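Side-chain contacts in putative riboflavin biosynthesis protein (Shewanella loihica, PDB 3KY8), which probably acts as a pyrimidine reductase of riboflavin biosynthesis, though its own reaction is not established: residues A[51-56]-A[182-187]; A[80-85]-A[102-107]; A[45-50]-A[154-159]; A[24-29]-A[136-141]. One frame throughout, in Å; residues are numbered along the deposited sequence.

Contact 1: A[51-56]-A[182-187]; sequences NNVDTG and VVLDSL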
# COMPACT_ATOMS: atom_id res chain seq x y z
N ASN A 51 0.47 -3.10 -26.24
CA ASN A 51 0.25 -4.42 -26.85
C ASN A 51 -0.82 -5.21 -26.14
O ASN A 51 -0.93 -6.39 -26.40
CB ASN A 51 1.54 -5.24 -26.91
CG ASN A 51 2.57 -4.60 -27.75
OD1 ASN A 51 3.72 -4.40 -27.34
ND2 ASN A 51 2.19 -4.26 -28.96
N ASN A 52 -1.60 -4.56 -25.28
CA ASN A 52 -2.74 -5.16 -24.59
C ASN A 52 -2.37 -6.42 -23.82
O ASN A 52 -3.14 -7.38 -23.78
CB ASN A 52 -3.93 -5.41 -25.53
CG ASN A 52 -4.39 -4.14 -26.27
OD1 ASN A 52 -4.41 -4.09 -27.49
ND2 ASN A 52 -4.74 -3.12 -25.52
N VAL A 53 -1.23 -6.38 -23.14
CA VAL A 53 -0.76 -7.50 -22.34
C VAL A 53 -1.73 -7.77 -21.19
O VAL A 53 -2.22 -6.84 -20.53
CB VAL A 53 0.68 -7.27 -21.81
CG1 VAL A 53 1.11 -8.42 -20.90
CG2 VAL A 53 1.65 -7.12 -22.97
N ASP A 54 -2.04 -9.05 -21.00
CA ASP A 54 -2.95 -9.50 -19.95
C ASP A 54 -2.09 -9.68 -18.70
O ASP A 54 -0.98 -10.22 -18.77
CB ASP A 54 -3.63 -10.83 -20.34
CG ASP A 54 -4.61 -11.31 -19.27
OD1 ASP A 54 -5.69 -10.68 -19.10
OD2 ASP A 54 -4.30 -12.31 -18.58
N THR A 55 -2.57 -9.18 -17.58
CA THR A 55 -1.85 -9.37 -16.34
C THR A 55 -2.66 -10.15 -15.29
O THR A 55 -2.55 -9.85 -14.12
CB THR A 55 -1.44 -8.00 -15.73
OG1 THR A 55 -2.60 -7.18 -15.59
CG2 THR A 55 -0.40 -7.32 -16.63
N GLY A 56 -3.44 -11.14 -15.72
CA GLY A 56 -4.10 -12.06 -14.82
C GLY A 56 -5.61 -12.17 -14.91
O GLY A 56 -6.15 -13.13 -14.37
N VAL A 182 7.60 -7.77 -11.47
CA VAL A 182 7.34 -6.57 -12.22
C VAL A 182 6.63 -7.00 -13.51
O VAL A 182 7.10 -7.89 -14.21
CB VAL A 182 8.65 -5.78 -12.52
CG1 VAL A 182 8.36 -4.54 -13.38
CG2 VAL A 182 9.33 -5.36 -11.20
N VAL A 183 5.48 -6.38 -13.79
CA VAL A 183 4.69 -6.60 -15.01
C VAL A 183 4.65 -5.27 -15.77
O VAL A 183 4.69 -4.20 -15.17
CB VAL A 183 3.26 -7.10 -14.67
CG1 VAL A 183 3.31 -8.44 -14.01
CG2 VAL A 183 2.56 -6.16 -13.72
N LEU A 184 4.62 -5.33 -17.10
CA LEU A 184 4.53 -4.11 -17.96
C LEU A 184 5.64 -3.10 -17.70
O LEU A 184 5.45 -1.89 -17.93
CB LEU A 184 3.16 -3.41 -17.83
CG LEU A 184 1.94 -4.21 -18.30
CD1 LEU A 184 0.59 -3.59 -17.91
CD2 LEU A 184 2.03 -4.39 -19.78
N ASP A 185 6.77 -3.57 -17.20
CA ASP A 185 7.90 -2.70 -16.85
C ASP A 185 7.75 -1.74 -15.67
O ASP A 185 8.76 -1.45 -15.02
CB ASP A 185 8.40 -1.89 -18.07
CG ASP A 185 9.37 -2.70 -18.94
OD1 ASP A 185 10.47 -3.05 -18.42
OD2 ASP A 185 9.02 -2.96 -20.13
N SER A 186 6.57 -1.21 -15.37
CA SER A 186 6.52 -0.33 -14.20
C SER A 186 5.46 -0.61 -13.20
O SER A 186 5.10 0.29 -12.46
CB SER A 186 6.48 1.18 -14.58
OG SER A 186 7.37 1.99 -13.75
N LEU A 187 4.97 -1.85 -13.13
CA LEU A 187 3.98 -2.23 -12.14
C LEU A 187 4.54 -3.38 -11.35
O LEU A 187 5.29 -4.20 -11.89
CB LEU A 187 2.67 -2.66 -12.80
CG LEU A 187 1.99 -1.73 -13.79
CD1 LEU A 187 0.67 -2.33 -14.27
CD2 LEU A 187 1.82 -0.33 -13.13
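Where the tight hairpin turn between strands 173-183 and 187-194 meets the loop that runs into helix 57-63, Leu184 spreads its forked end against Val53 and Thr55. Each branch has its own partner: CD2 of Leu184 lies 3.8 Å from CB of Val53, and CD1 of Leu184 lies 4.1 Å from CG2 of Thr55. The Thr55 and Leu184 side chains meet at about a right angle. With chi1 at 55°, Thr55 sets OG1 between its own N and carbonyl carbon and leaves the methyl CG2 for the hairpin, where it also comes within 4.2 Å of CB of Val183. All of this is apolar packing at the surface. Polar bonds also hold the loop: Val53 N donates to Asn49 OD1, and Thr55 O accepts from Gln189 NE2 on strand 187-194. Asp54 turns away from the hairpin, and its OD2 takes the N-H of Gly56 from above the carboxylate plane at 3.2 Å, which closes an Asx turn just before the helix, with Gly56 at the N-cap. The arrangement as a whole is that of a beta-hairpin turn, closed by paired backbone bonds between Val183 and Leu187, packed on the loop that leads into a helix.

Contact 2: A[80-85]-A[102-107]; sequences FDCDWP and QGYEDK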
# COMPACT_ATOMS: atom_id res chain seq x y z
N PHE A 80 -24.77 3.47 -19.68
CA PHE A 80 -25.42 3.34 -20.97
C PHE A 80 -24.47 2.86 -22.05
O PHE A 80 -24.89 2.16 -22.94
CB PHE A 80 -25.96 4.68 -21.44
CG PHE A 80 -27.15 5.14 -20.69
CD1 PHE A 80 -28.31 4.39 -20.69
CD2 PHE A 80 -27.11 6.34 -20.00
CE1 PHE A 80 -29.42 4.82 -20.01
CE2 PHE A 80 -28.22 6.78 -19.32
CZ PHE A 80 -29.37 6.02 -19.32
N ASP A 81 -23.20 3.27 -21.96
CA ASP A 81 -22.17 3.00 -22.98
C ASP A 81 -21.27 1.80 -22.63
O ASP A 81 -20.14 1.75 -23.09
CB ASP A 81 -21.30 4.27 -23.14
N CYS A 82 -21.81 0.83 -21.85
CA CYS A 82 -21.04 -0.24 -21.15
C CYS A 82 -20.98 -1.57 -21.90
O CYS A 82 -22.00 -2.10 -22.36
CB CYS A 82 -21.69 -0.53 -19.77
SG CYS A 82 -21.16 -2.08 -18.83
N ASP A 83 -19.79 -2.14 -22.02
CA ASP A 83 -19.73 -3.51 -22.48
C ASP A 83 -19.42 -4.33 -21.25
O ASP A 83 -18.32 -4.27 -20.73
CB ASP A 83 -18.68 -3.72 -23.57
CG ASP A 83 -18.95 -2.88 -24.82
OD1 ASP A 83 -20.01 -3.07 -25.48
OD2 ASP A 83 -18.07 -2.05 -25.14
N TRP A 84 -20.42 -5.07 -20.77
CA TRP A 84 -20.30 -5.84 -19.55
C TRP A 84 -19.06 -6.70 -19.62
O TRP A 84 -18.89 -7.47 -20.57
CB TRP A 84 -21.53 -6.71 -19.38
CG TRP A 84 -21.65 -7.34 -18.06
CD1 TRP A 84 -21.54 -8.66 -17.78
CD2 TRP A 84 -21.86 -6.68 -16.81
NE1 TRP A 84 -21.72 -8.88 -16.44
CE2 TRP A 84 -21.93 -7.67 -15.82
CE3 TRP A 84 -22.04 -5.34 -16.44
CZ2 TRP A 84 -22.16 -7.37 -14.48
CZ3 TRP A 84 -22.27 -5.05 -15.12
CH2 TRP A 84 -22.31 -6.06 -14.15
N PRO A 85 -18.14 -6.54 -18.67
CA PRO A 85 -16.87 -7.25 -18.80
C PRO A 85 -16.74 -8.61 -18.17
O PRO A 85 -15.67 -9.22 -18.30
CB PRO A 85 -15.90 -6.30 -18.11
CG PRO A 85 -16.70 -5.63 -17.10
CD PRO A 85 -18.13 -5.61 -17.53
N GLN A 102 -32.98 -3.01 -15.86
CA GLN A 102 -33.26 -3.61 -17.16
C GLN A 102 -31.94 -3.81 -17.93
O GLN A 102 -31.08 -2.90 -17.97
CB GLN A 102 -34.22 -2.72 -17.95
CG GLN A 102 -34.54 -3.18 -19.35
CD GLN A 102 -35.57 -4.27 -19.37
OE1 GLN A 102 -36.62 -4.15 -18.75
NE2 GLN A 102 -35.29 -5.35 -20.09
N GLY A 103 -31.79 -5.01 -18.49
CA GLY A 103 -30.61 -5.35 -19.28
C GLY A 103 -29.59 -6.14 -18.48
O GLY A 103 -28.66 -6.69 -19.05
N TYR A 104 -29.76 -6.19 -17.16
CA TYR A 104 -28.77 -6.79 -16.30
C TYR A 104 -29.34 -7.89 -15.40
O TYR A 104 -28.64 -8.39 -14.56
CB TYR A 104 -28.08 -5.72 -15.46
CG TYR A 104 -27.32 -4.76 -16.32
CD1 TYR A 104 -25.98 -4.95 -16.58
CD2 TYR A 104 -27.96 -3.65 -16.91
CE1 TYR A 104 -25.27 -4.06 -17.42
CE2 TYR A 104 -27.27 -2.78 -17.73
CZ TYR A 104 -25.93 -2.98 -17.98
OH TYR A 104 -25.24 -2.12 -18.78
N GLU A 105 -30.58 -8.30 -15.63
CA GLU A 105 -31.24 -9.36 -14.83
C GLU A 105 -30.64 -10.77 -14.98
O GLU A 105 -30.79 -11.61 -14.12
CB GLU A 105 -32.73 -9.45 -15.18
CG GLU A 105 -33.49 -8.13 -15.06
CD GLU A 105 -33.79 -7.50 -16.40
OE1 GLU A 105 -32.89 -7.42 -17.27
OE2 GLU A 105 -34.96 -7.11 -16.58
N ASP A 106 -29.99 -11.05 -16.09
CA ASP A 106 -29.24 -12.28 -16.21
C ASP A 106 -27.71 -12.11 -16.01
O ASP A 106 -26.94 -13.03 -16.25
CB ASP A 106 -29.57 -12.97 -17.53
CG ASP A 106 -29.30 -12.12 -18.74
OD1 ASP A 106 -28.67 -11.00 -18.63
OD2 ASP A 106 -29.80 -12.58 -19.80
N LYS A 107 -27.30 -10.94 -15.53
CA LYS A 107 -25.89 -10.62 -15.28
C LYS A 107 -25.56 -10.39 -13.81
O LYS A 107 -24.42 -10.68 -13.37
CB LYS A 107 -25.50 -9.39 -16.08
CG LYS A 107 -25.37 -9.64 -17.56
CD LYS A 107 -25.11 -8.33 -18.29
CE LYS A 107 -25.38 -8.43 -19.78
NZ LYS A 107 -26.84 -8.50 -19.97
O HOH W 1 -22.35 -11.25 -14.97
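Trp84 carries most of this contact, its indole lying against Lys107 and Tyr104. At the base, CB of Trp84 is 4.1 Å from CD of Lys107. Chi1 of -169° swings CG anti to the backbone N and out toward segment 102-107, where Lys107 CD sits over the five-membered ring of Trp84, 3.6 Å from its centroid, in a CH-pi contact. The lysine chain slides past the indole in the opposite direction, and its CB and CG come near NE1. NE1 of Trp84 donates in the ring plane to a water O at 2.9 Å, which in turn donates to Lys107 O and so ties the indole edge to the lysine backbone. The two loops flank strand 90-93, one entering it from helix 71-77 and the other leading from it to the outermost strand 108-111, so the tryptophan bridges successive connections at this border of the sheet. On the six-membered ring, CE3 of Trp84 meets CE1 of Tyr104 at 3.6 Å. The tyrosine presents its edge to the same indole face that Lys107 covers, an offset edge-to-face pair with planes at 67°, while Pro85 CD packs on the opposite face. Tyr104 OH reaches on to CB of Cys82, 4.0 Å away. Replacing Trp84 by an alanine would probably leave the Lys107 methylenes and the Tyr104 edge without their shared surface and the bridging water without its indole donor. Lys107 bends at chi4 away from the indole, and its NZ donates to Gly103 O at 2.7 Å and makes a weak salt bridge with Asp106 OD1.

Contact 3: A[45-50]-A[154-159]; sequences HSVPNP and RFPILL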
# COMPACT_ATOMS: atom_id res chain seq x y z
N HIS A 45 -4.00 4.54 -16.77
CA HIS A 45 -3.27 4.81 -18.04
C HIS A 45 -1.92 5.51 -17.85
O HIS A 45 -1.30 5.89 -18.83
CB HIS A 45 -4.15 5.60 -19.04
CG HIS A 45 -5.49 4.98 -19.29
ND1 HIS A 45 -5.66 3.74 -19.88
CD2 HIS A 45 -6.75 5.43 -19.01
CE1 HIS A 45 -6.95 3.45 -19.95
NE2 HIS A 45 -7.63 4.46 -19.44
N SER A 46 -1.44 5.64 -16.61
CA SER A 46 -0.14 6.27 -16.33
C SER A 46 1.00 5.38 -16.79
O SER A 46 2.12 5.84 -17.00
CB SER A 46 0.00 6.58 -14.84
OG SER A 46 0.19 5.43 -14.00
N VAL A 47 0.72 4.10 -16.95
CA VAL A 47 1.68 3.12 -17.44
C VAL A 47 1.22 2.65 -18.83
O VAL A 47 0.08 2.25 -18.97
CB VAL A 47 1.77 1.96 -16.42
CG1 VAL A 47 2.27 0.69 -17.06
CG2 VAL A 47 2.65 2.40 -15.24
N PRO A 48 2.10 2.69 -19.84
CA PRO A 48 1.71 2.25 -21.20
C PRO A 48 1.47 0.74 -21.30
O PRO A 48 2.20 -0.01 -20.67
CB PRO A 48 2.93 2.63 -22.06
CG PRO A 48 4.08 2.62 -21.12
CD PRO A 48 3.52 3.10 -19.79
N ASN A 49 0.44 0.33 -22.03
CA ASN A 49 0.20 -1.08 -22.35
C ASN A 49 -0.27 -1.16 -23.79
O ASN A 49 -1.40 -1.60 -24.09
CB ASN A 49 -0.81 -1.74 -21.39
CG ASN A 49 -0.89 -3.27 -21.55
OD1 ASN A 49 -0.09 -3.89 -22.27
ND2 ASN A 49 -1.88 -3.89 -20.89
N PRO A 50 0.60 -0.73 -24.70
CA PRO A 50 0.21 -0.69 -26.11
C PRO A 50 -0.20 -2.04 -26.66
O PRO A 50 -1.12 -2.10 -27.45
CB PRO A 50 1.49 -0.19 -26.83
CG PRO A 50 2.60 -0.36 -25.82
CD PRO A 50 1.97 -0.27 -24.48
N ARG A 154 0.27 -2.86 -8.10
CA ARG A 154 0.54 -1.55 -7.55
C ARG A 154 1.20 -0.61 -8.55
O ARG A 154 2.23 -0.92 -9.15
CB ARG A 154 1.35 -1.68 -6.26
CG ARG A 154 1.40 -0.39 -5.46
CD ARG A 154 2.12 -0.58 -4.15
NE ARG A 154 1.46 -1.58 -3.31
CZ ARG A 154 0.52 -1.33 -2.40
NH1 ARG A 154 0.09 -0.10 -2.18
NH2 ARG A 154 0.03 -2.32 -1.66
N PHE A 155 0.58 0.55 -8.74
CA PHE A 155 1.01 1.51 -9.74
C PHE A 155 1.91 2.56 -9.07
O PHE A 155 1.64 3.00 -7.96
CB PHE A 155 -0.21 2.22 -10.32
CG PHE A 155 -0.93 1.44 -11.38
CD1 PHE A 155 -1.59 0.28 -11.08
CD2 PHE A 155 -0.96 1.89 -12.68
CE1 PHE A 155 -2.22 -0.40 -12.02
CE2 PHE A 155 -1.61 1.19 -13.65
CZ PHE A 155 -2.23 0.05 -13.32
N PRO A 156 2.97 2.99 -9.77
CA PRO A 156 3.97 3.86 -9.19
C PRO A 156 3.52 5.32 -9.16
O PRO A 156 4.26 6.23 -9.63
CB PRO A 156 5.13 3.66 -10.14
CG PRO A 156 4.51 3.56 -11.38
CD PRO A 156 3.28 2.72 -11.17
N ILE A 157 2.33 5.55 -8.60
CA ILE A 157 1.76 6.90 -8.56
C ILE A 157 1.21 7.17 -7.16
O ILE A 157 0.61 6.29 -6.57
CB ILE A 157 0.72 7.10 -9.69
CG1 ILE A 157 0.28 8.58 -9.78
CG2 ILE A 157 -0.45 6.17 -9.54
CD1 ILE A 157 -0.52 8.96 -11.04
N LEU A 158 1.51 8.33 -6.59
CA LEU A 158 0.85 8.81 -5.36
C LEU A 158 -0.35 9.67 -5.79
O LEU A 158 -0.18 10.75 -6.37
CB LEU A 158 1.79 9.62 -4.47
CG LEU A 158 2.95 8.81 -3.83
CD1 LEU A 158 3.96 9.72 -3.20
CD2 LEU A 158 2.50 7.70 -2.84
N LEU A 159 -1.55 9.19 -5.52
CA LEU A 159 -2.76 9.95 -5.83
C LEU A 159 -3.06 11.02 -4.81
O LEU A 159 -3.61 12.06 -5.17
CB LEU A 159 -3.98 9.05 -6.00
CG LEU A 159 -3.97 8.09 -7.20
CD1 LEU A 159 -5.27 7.32 -7.24
CD2 LEU A 159 -3.74 8.75 -8.53
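Ser46 and Val47 lean on Phe155 and Pro156, one pair from a loop and the other from a break in a strand. OG of Ser46 stands at the edge of the Phe155 ring, in its plane, 3.9 Å from CD2. Val47 comes to the same ring obliquely, its CB 4.4 Å from CE2 of Phe155. CG2 of Val47, anti to the carbonyl carbon, crosses to CD of Pro156 at 4.1 Å, the two side chains meeting at about a right angle. The touch on Phe155 is not the hydroxyl's main tie: chi1 of 72° sets OG of Ser46 between its own N and carbonyl carbon, where it is hydrogen-bonded to Trp43 O, three residues earlier. The indole of Trp43 also meets the phenyl ring edge-to-face, and Leu187 packs against Val47, Phe155 and Pro156 together, so that leucine fills the corner where loop and strand come together. Pro156 is the centre of an inverse gamma turn, closed by a weak bond of 2.7 Å from Ile157 N to Phe155 O, and this kink interrupts strand 149-158. Beyond it, Ile157 and Leu158 pair antiparallel with a strand of the second subunit, so the sheet continues across the dimer interface. Before the kink the strand lies between strands 21-29 and 187-194, with Phe155 bonded through its backbone to Thr28 and Arg154 to Thr188, and the loop 45-50 packs beside this end of the sheet on its way to helix 57-63.

Contact 4: A[24-29]-A[136-141]; sequences VFIATS and VTIQNF. With SO4 (sulfate ion), chain E.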
# COMPACT_ATOMS: atom_id res chain seq x y z
N VAL A 24 -9.22 -11.54 -3.95
CA VAL A 24 -9.14 -10.13 -4.35
C VAL A 24 -8.18 -10.06 -5.52
O VAL A 24 -7.16 -10.79 -5.54
CB VAL A 24 -8.64 -9.27 -3.19
CG1 VAL A 24 -8.32 -7.88 -3.64
CG2 VAL A 24 -9.70 -9.28 -2.08
N PHE A 25 -8.56 -9.28 -6.53
CA PHE A 25 -7.70 -9.00 -7.69
C PHE A 25 -7.95 -7.54 -8.11
O PHE A 25 -8.96 -7.21 -8.75
CB PHE A 25 -8.00 -9.99 -8.83
CG PHE A 25 -7.13 -9.82 -10.06
CD1 PHE A 25 -7.47 -8.93 -11.05
CD2 PHE A 25 -5.97 -10.55 -10.23
CE1 PHE A 25 -6.68 -8.80 -12.17
CE2 PHE A 25 -5.18 -10.40 -11.34
CZ PHE A 25 -5.52 -9.53 -12.29
N ILE A 26 -7.02 -6.66 -7.75
CA ILE A 26 -7.30 -5.24 -7.80
C ILE A 26 -6.05 -4.38 -8.07
O ILE A 26 -4.94 -4.72 -7.65
CB ILE A 26 -7.98 -4.76 -6.45
CG1 ILE A 26 -8.86 -3.50 -6.70
CG2 ILE A 26 -6.90 -4.54 -5.37
CD1 ILE A 26 -9.98 -3.31 -5.70
N ALA A 27 -6.26 -3.26 -8.74
CA ALA A 27 -5.20 -2.31 -9.01
C ALA A 27 -5.31 -1.23 -7.95
O ALA A 27 -6.39 -0.74 -7.67
CB ALA A 27 -5.38 -1.70 -10.39
N THR A 28 -4.19 -0.86 -7.37
CA THR A 28 -4.10 0.23 -6.40
C THR A 28 -2.97 1.19 -6.79
O THR A 28 -1.98 0.83 -7.43
CB THR A 28 -3.86 -0.37 -4.96
OG1 THR A 28 -3.81 0.67 -4.01
CG2 THR A 28 -2.56 -1.08 -4.87
N SER A 29 -3.11 2.43 -6.35
CA SER A 29 -2.01 3.37 -6.37
C SER A 29 -0.98 3.00 -5.31
O SER A 29 -1.20 2.11 -4.47
CB SER A 29 -2.51 4.79 -6.14
OG SER A 29 -2.97 4.94 -4.80
N VAL A 136 -15.47 -1.24 -0.10
CA VAL A 136 -16.28 -1.48 1.07
C VAL A 136 -16.49 -2.98 1.26
O VAL A 136 -16.43 -3.45 2.36
CB VAL A 136 -17.62 -0.69 1.07
CG1 VAL A 136 -18.46 -0.94 2.40
CG2 VAL A 136 -17.32 0.81 0.92
N THR A 137 -16.71 -3.71 0.17
CA THR A 137 -16.97 -5.15 0.23
C THR A 137 -15.75 -5.87 0.71
O THR A 137 -15.84 -6.67 1.63
CB THR A 137 -17.45 -5.71 -1.15
OG1 THR A 137 -18.59 -4.97 -1.59
CG2 THR A 137 -17.84 -7.17 -1.06
N ILE A 138 -14.60 -5.57 0.12
CA ILE A 138 -13.31 -6.16 0.54
C ILE A 138 -13.04 -5.85 2.02
O ILE A 138 -12.72 -6.73 2.83
CB ILE A 138 -12.12 -5.65 -0.37
CG1 ILE A 138 -12.31 -6.19 -1.81
CG2 ILE A 138 -10.73 -6.07 0.20
CD1 ILE A 138 -11.40 -5.48 -2.85
N GLN A 139 -13.22 -4.59 2.39
CA GLN A 139 -13.03 -4.17 3.78
C GLN A 139 -13.91 -4.98 4.71
O GLN A 139 -13.45 -5.47 5.75
CB GLN A 139 -13.25 -2.68 3.93
CG GLN A 139 -12.06 -1.89 3.36
CD GLN A 139 -12.37 -0.46 3.09
OE1 GLN A 139 -13.13 0.13 3.81
NE2 GLN A 139 -11.80 0.11 2.01
N ASN A 140 -15.16 -5.18 4.31
CA ASN A 140 -16.11 -5.95 5.12
C ASN A 140 -15.77 -7.43 5.24
O ASN A 140 -15.88 -7.99 6.34
CB ASN A 140 -17.55 -5.74 4.63
CG ASN A 140 -18.09 -4.39 5.07
OD1 ASN A 140 -17.67 -3.83 6.08
ND2 ASN A 140 -19.03 -3.88 4.33
N PHE A 141 -15.33 -8.04 4.14
CA PHE A 141 -14.76 -9.40 4.16
C PHE A 141 -13.56 -9.54 5.12
O PHE A 141 -13.54 -10.45 5.97
CB PHE A 141 -14.38 -9.87 2.74
CG PHE A 141 -15.53 -10.51 1.99
CD1 PHE A 141 -16.63 -9.76 1.59
CD2 PHE A 141 -15.48 -11.85 1.63
CE1 PHE A 141 -17.69 -10.35 0.90
CE2 PHE A 141 -16.55 -12.45 0.96
CZ PHE A 141 -17.66 -11.68 0.59
S SO4 E . -18.15 -1.28 -2.95
O1 SO4 E . -17.25 -0.26 -2.46
O2 SO4 E . -19.49 -0.97 -2.56
O3 SO4 E . -17.84 -2.55 -2.30
O4 SO4 E . -18.00 -1.37 -4.38
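The apolar part of the contact centres on Ile138, whose side chain descends from helix 135-143 onto strand 21-29. CD1 of Ile138 meets CD1 of Ile26 tip to tip at 3.9 Å, and the same methyl lies 4.0 Å from CG1 of Val24. The other valine methyl, CG2 of Val24, is 4.1 Å from both CG1 and CG2 of Ile138. The chi1 of -66° in Ile138 puts CG1 anti to the carbonyl carbon, and the extended chain beyond it carries CD1 down between the two strand residues. Val24 and Ile26, two apart in the strand, point to the same side of the sheet. This is a helix packed on a central strand of the mixed sheet in an alpha/beta fold: strand 129-133, which runs parallel beside strand 21-29, leads directly into the helix. A glycine in place of Ile138 is likely to open a gap beneath the helix and leave the methyls of Val24 and Ile26 without their mate. Polar bonds gather at the start of the helix, where a sulfate, probably from the crystallisation liquor, is held. Val136 N donates to sulfate O1 at 3.1 Å, while sulfate O3 is gripped twice, by Thr137 N at 3.0 Å and by Thr137 OG1 at 2.6 Å. Thr73 OG1 adds a further bond to the anion. Amides at a helix N-terminus suit an anion, and the helix dipole would probably add to the attraction.

Overall arrangement
Contacts 1 and 3 lie close together, their centres about 10 Å apart, and join the long loop between strand 21-29 and helix 57-63 to the ends of strands 149-158 and 173-183; both also touch the second subunit. Contact 4, near the centre of the chain, has its centre about 18 Å from that of contact 3 and is linked to it because strands 21-29 and 149-158 are neighbours in the same sheet. Contact 2 stands apart, its centre about 22 to 28 Å from those of the others, at the border near strand 108-111. Along the chain, contacts 1, 3 and 4 interleave, tying early segments to late ones, whereas contact 2 is local, both its segments lying within the stretch of chain that each of the others spans.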